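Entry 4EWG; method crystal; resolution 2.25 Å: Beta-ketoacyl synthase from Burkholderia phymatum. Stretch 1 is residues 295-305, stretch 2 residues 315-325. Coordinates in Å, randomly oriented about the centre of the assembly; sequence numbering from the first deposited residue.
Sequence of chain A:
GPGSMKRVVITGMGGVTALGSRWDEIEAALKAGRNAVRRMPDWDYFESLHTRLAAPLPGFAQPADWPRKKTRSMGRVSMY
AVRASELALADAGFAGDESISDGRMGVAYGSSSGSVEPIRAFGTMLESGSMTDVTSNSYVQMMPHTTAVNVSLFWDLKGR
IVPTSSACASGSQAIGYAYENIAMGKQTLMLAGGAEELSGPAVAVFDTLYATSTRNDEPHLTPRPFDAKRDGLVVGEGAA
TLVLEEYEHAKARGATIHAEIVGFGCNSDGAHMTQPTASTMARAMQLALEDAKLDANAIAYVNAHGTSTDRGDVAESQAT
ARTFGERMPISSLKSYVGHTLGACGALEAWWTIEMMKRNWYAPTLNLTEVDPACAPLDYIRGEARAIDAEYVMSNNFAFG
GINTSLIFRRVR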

# COMPACT_ATOMS: atom_id res chain seq x y z
N ASP A 295 1.15 30.60 4.28
CA ASP A 295 1.38 30.79 5.70
C ASP A 295 0.22 30.19 6.47
O ASP A 295 -0.92 30.08 5.96
CB ASP A 295 1.56 32.27 6.06
CG ASP A 295 2.84 32.86 5.50
OD1 ASP A 295 3.94 32.32 5.82
OD2 ASP A 295 2.77 33.87 4.77
N ALA A 296 0.51 29.79 7.69
CA ALA A 296 -0.49 29.26 8.58
C ALA A 296 -1.76 30.12 8.58
O ALA A 296 -2.88 29.59 8.65
CB ALA A 296 0.09 29.17 9.99
N ASN A 297 -1.55 31.43 8.49
CA ASN A 297 -2.64 32.41 8.51
C ASN A 297 -3.72 32.18 7.47
O ASN A 297 -4.86 32.56 7.69
CB ASN A 297 -2.09 33.83 8.27
CG ASN A 297 -1.04 34.20 9.26
OD1 ASN A 297 -0.89 33.54 10.31
ND2 ASN A 297 -0.29 35.27 8.96
N ALA A 298 -3.35 31.57 6.35
CA ALA A 298 -4.30 31.35 5.25
C ALA A 298 -5.39 30.34 5.58
O ALA A 298 -6.42 30.32 4.93
CB ALA A 298 -3.57 30.92 4.00
N ILE A 299 -5.18 29.49 6.58
CA ILE A 299 -6.11 28.37 6.83
C ILE A 299 -7.25 28.84 7.71
O ILE A 299 -7.03 29.26 8.85
CB ILE A 299 -5.36 27.17 7.48
CG1 ILE A 299 -4.16 26.77 6.61
CG2 ILE A 299 -6.28 25.95 7.69
CD1 ILE A 299 -4.58 26.36 5.19
N ALA A 300 -8.48 28.77 7.19
CA ALA A 300 -9.65 29.23 7.94
C ALA A 300 -10.24 28.14 8.87
O ALA A 300 -10.98 28.45 9.81
CB ALA A 300 -10.70 29.74 7.00
N TYR A 301 -9.93 26.87 8.62
CA TYR A 301 -10.52 25.76 9.40
C TYR A 301 -9.68 24.51 9.28
O TYR A 301 -9.08 24.23 8.25
CB TYR A 301 -11.97 25.48 8.93
CG TYR A 301 -12.58 24.17 9.41
CD1 TYR A 301 -13.24 24.10 10.62
CD2 TYR A 301 -12.53 23.00 8.63
CE1 TYR A 301 -13.80 22.91 11.08
CE2 TYR A 301 -13.08 21.81 9.08
CZ TYR A 301 -13.73 21.77 10.31
OH TYR A 301 -14.32 20.59 10.77
N VAL A 302 -9.63 23.77 10.37
CA VAL A 302 -9.03 22.47 10.39
C VAL A 302 -10.09 21.44 10.68
O VAL A 302 -10.80 21.54 11.68
CB VAL A 302 -7.95 22.42 11.48
CG1 VAL A 302 -7.42 21.00 11.66
CG2 VAL A 302 -6.85 23.40 11.14
N ASN A 303 -10.17 20.41 9.82
CA ASN A 303 -10.92 19.18 10.13
C ASN A 303 -9.99 18.24 10.85
O ASN A 303 -9.13 17.60 10.25
CB ASN A 303 -11.52 18.52 8.87
CG ASN A 303 -12.54 17.42 9.20
OD1 ASN A 303 -12.27 16.22 9.00
ND2 ASN A 303 -13.72 17.83 9.69
N ALA A 304 -10.16 18.17 12.16
CA ALA A 304 -9.42 17.29 13.02
C ALA A 304 -9.56 15.82 12.62
O ALA A 304 -10.50 15.41 11.94
CB ALA A 304 -9.84 17.48 14.49
N HIS A 305 -8.58 15.05 13.07
CA HIS A 305 -8.68 13.61 13.09
C HIS A 305 -9.62 13.29 14.20
O HIS A 305 -10.62 12.60 13.98
CB HIS A 305 -7.30 13.02 13.31
CG HIS A 305 -7.21 11.54 13.08
ND1 HIS A 305 -7.65 10.96 11.96
CD2 HIS A 305 -6.64 10.54 13.85
CE1 HIS A 305 -7.42 9.63 12.03
NE2 HIS A 305 -6.80 9.38 13.18
N ALA A 315 -2.31 15.24 21.94
CA ALA A 315 -1.25 15.44 20.96
C ALA A 315 -1.71 16.24 19.76
O ALA A 315 -0.97 17.14 19.29
CB ALA A 315 -0.72 14.11 20.47
N GLU A 316 -2.89 15.90 19.21
CA GLU A 316 -3.40 16.60 18.03
C GLU A 316 -3.64 18.08 18.34
O GLU A 316 -3.26 18.95 17.55
CB GLU A 316 -4.70 15.96 17.49
CG GLU A 316 -5.27 16.70 16.28
CD GLU A 316 -6.43 15.99 15.57
OE1 GLU A 316 -7.03 15.04 16.11
OE2 GLU A 316 -6.73 16.39 14.44
N SER A 317 -4.26 18.36 19.49
CA SER A 317 -4.54 19.74 19.89
C SER A 317 -3.28 20.56 19.98
O SER A 317 -3.21 21.66 19.46
CB SER A 317 -5.29 19.82 21.21
OG SER A 317 -4.54 19.33 22.30
N GLN A 318 -2.26 20.00 20.63
CA GLN A 318 -0.98 20.71 20.80
C GLN A 318 -0.37 20.95 19.45
O GLN A 318 0.12 22.04 19.18
CB GLN A 318 -0.01 19.90 21.65
CG GLN A 318 -0.45 19.63 23.08
CD GLN A 318 0.34 18.51 23.75
OE1 GLN A 318 0.87 17.62 23.09
NE2 GLN A 318 0.43 18.54 25.08
N ALA A 319 -0.36 19.93 18.59
CA ALA A 319 0.21 20.04 17.24
C ALA A 319 -0.48 21.15 16.45
O ALA A 319 0.17 21.92 15.74
CB ALA A 319 0.11 18.70 16.50
N THR A 320 -1.80 21.22 16.56
CA THR A 320 -2.58 22.21 15.84
C THR A 320 -2.33 23.62 16.41
O THR A 320 -2.14 24.56 15.66
CB THR A 320 -4.08 21.88 15.90
OG1 THR A 320 -4.29 20.49 15.56
CG2 THR A 320 -4.86 22.79 14.96
N ALA A 321 -2.31 23.75 17.73
CA ALA A 321 -2.04 25.05 18.38
C ALA A 321 -0.67 25.52 18.01
O ALA A 321 -0.47 26.70 17.69
CB ALA A 321 -2.17 24.95 19.89
N ARG A 322 0.29 24.59 18.03
CA ARG A 322 1.67 24.91 17.68
C ARG A 322 1.74 25.48 16.26
O ARG A 322 2.49 26.40 16.02
CB ARG A 322 2.55 23.64 17.78
N THR A 323 0.98 24.93 15.33
CA THR A 323 1.02 25.40 13.93
C THR A 323 0.22 26.69 13.71
O THR A 323 0.64 27.59 12.98
CB THR A 323 0.49 24.35 12.97
OG1 THR A 323 1.19 23.11 13.17
CG2 THR A 323 0.65 24.82 11.48
N PHE A 324 -0.94 26.80 14.35
CA PHE A 324 -1.86 27.87 14.02
C PHE A 324 -2.15 28.89 15.12
O PHE A 324 -2.62 29.96 14.82
CB PHE A 324 -3.16 27.27 13.56
CG PHE A 324 -3.04 26.47 12.33
CD1 PHE A 324 -2.78 27.10 11.12
CD2 PHE A 324 -3.20 25.08 12.36
CE1 PHE A 324 -2.65 26.36 9.96
CE2 PHE A 324 -3.10 24.34 11.19
CZ PHE A 324 -2.83 24.98 9.99
N GLY A 325 -1.85 28.57 16.37
CA GLY A 325 -2.25 29.43 17.52
C GLY A 325 -3.65 29.07 17.99
O GLY A 325 -4.32 28.18 17.40

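A strand, with a short 3-10 segment at Ala296-Ala298 before it, packs against a helix that runs nearly antiparallel to it (164° between their N-to-C directions, axes 11.5 Å apart at closest approach). The start of stretch 2 therefore meets the end of stretch 1, and the contact buries 342 Å² in total, with one hydrogen bond across it and apolar packing for most of the rest. Glu316 makes the polar link: its CA-to-CB bond points toward stretch 1, and chi1 and chi2, both t, extend the chain so that the carboxylate reaches the backbone of His305. There His305 N donates to Glu316 OE2 at 2.7 Å with an N-H...acceptor angle of 158°. Glu316 OE2 also lies 3.3 Å from Ala304 CB, so the alanine methyl packs beside the carboxylate. Glu316 OE1 is hydrogen-bonded to a residue just outside the stretches, so this buried acid has partners for both oxygens. His305 CB sits 3.5 Å from Glu316 OE1, but the end of the histidine side chain leads away, and its ND1 is hydrogen-bonded elsewhere in the structure.

Ser317, Gln318 and Ala319 are turned out of reach. One turn after Glu316, Thr320 points toward the strand again. Thr320 OG1 donates to Glu316 O at 2.7 Å, which satisfies the buried hydroxyl within the helix, while Thr320 CG2 approaches Val302 CG2 at 4.4 Å, a loose methyl-to-methyl contact. Ala321 and Arg322 are again out of reach, the arginine modelled only as far as CB. Thr323 contributes through its backbone: Thr323 O lies 3.4 Å from Ala296 CB.

Phe324 supplies the largest covered area of any residue here, 78 Å². Its CA-to-CB bond points sideways, but with chi1 at -64° (m) the ring comes nearer to stretch 1 and meets three of its side chains: Phe324 CD1 is 3.7 Å from Ala296 CB, Phe324 CE1 is 3.7 Å from Ile299 CG1, and Phe324 CE2 is 3.9 Å from Val302 CG2. Ala296 O lies at the ring edge, 3.5 Å from Phe324 CE1, and also accepts from Ile299 N at 3.1 Å. The backbones are close here, Ala296 CA lying 5.8 Å from Phe324 CA, while branched Ile299 and Val302 extend the apolar surface along the ring. Gly325 then leaves helical geometry with positive phi; at its backbone angles a CB would jam against the preceding carbonyl O, so glycine suits the turn.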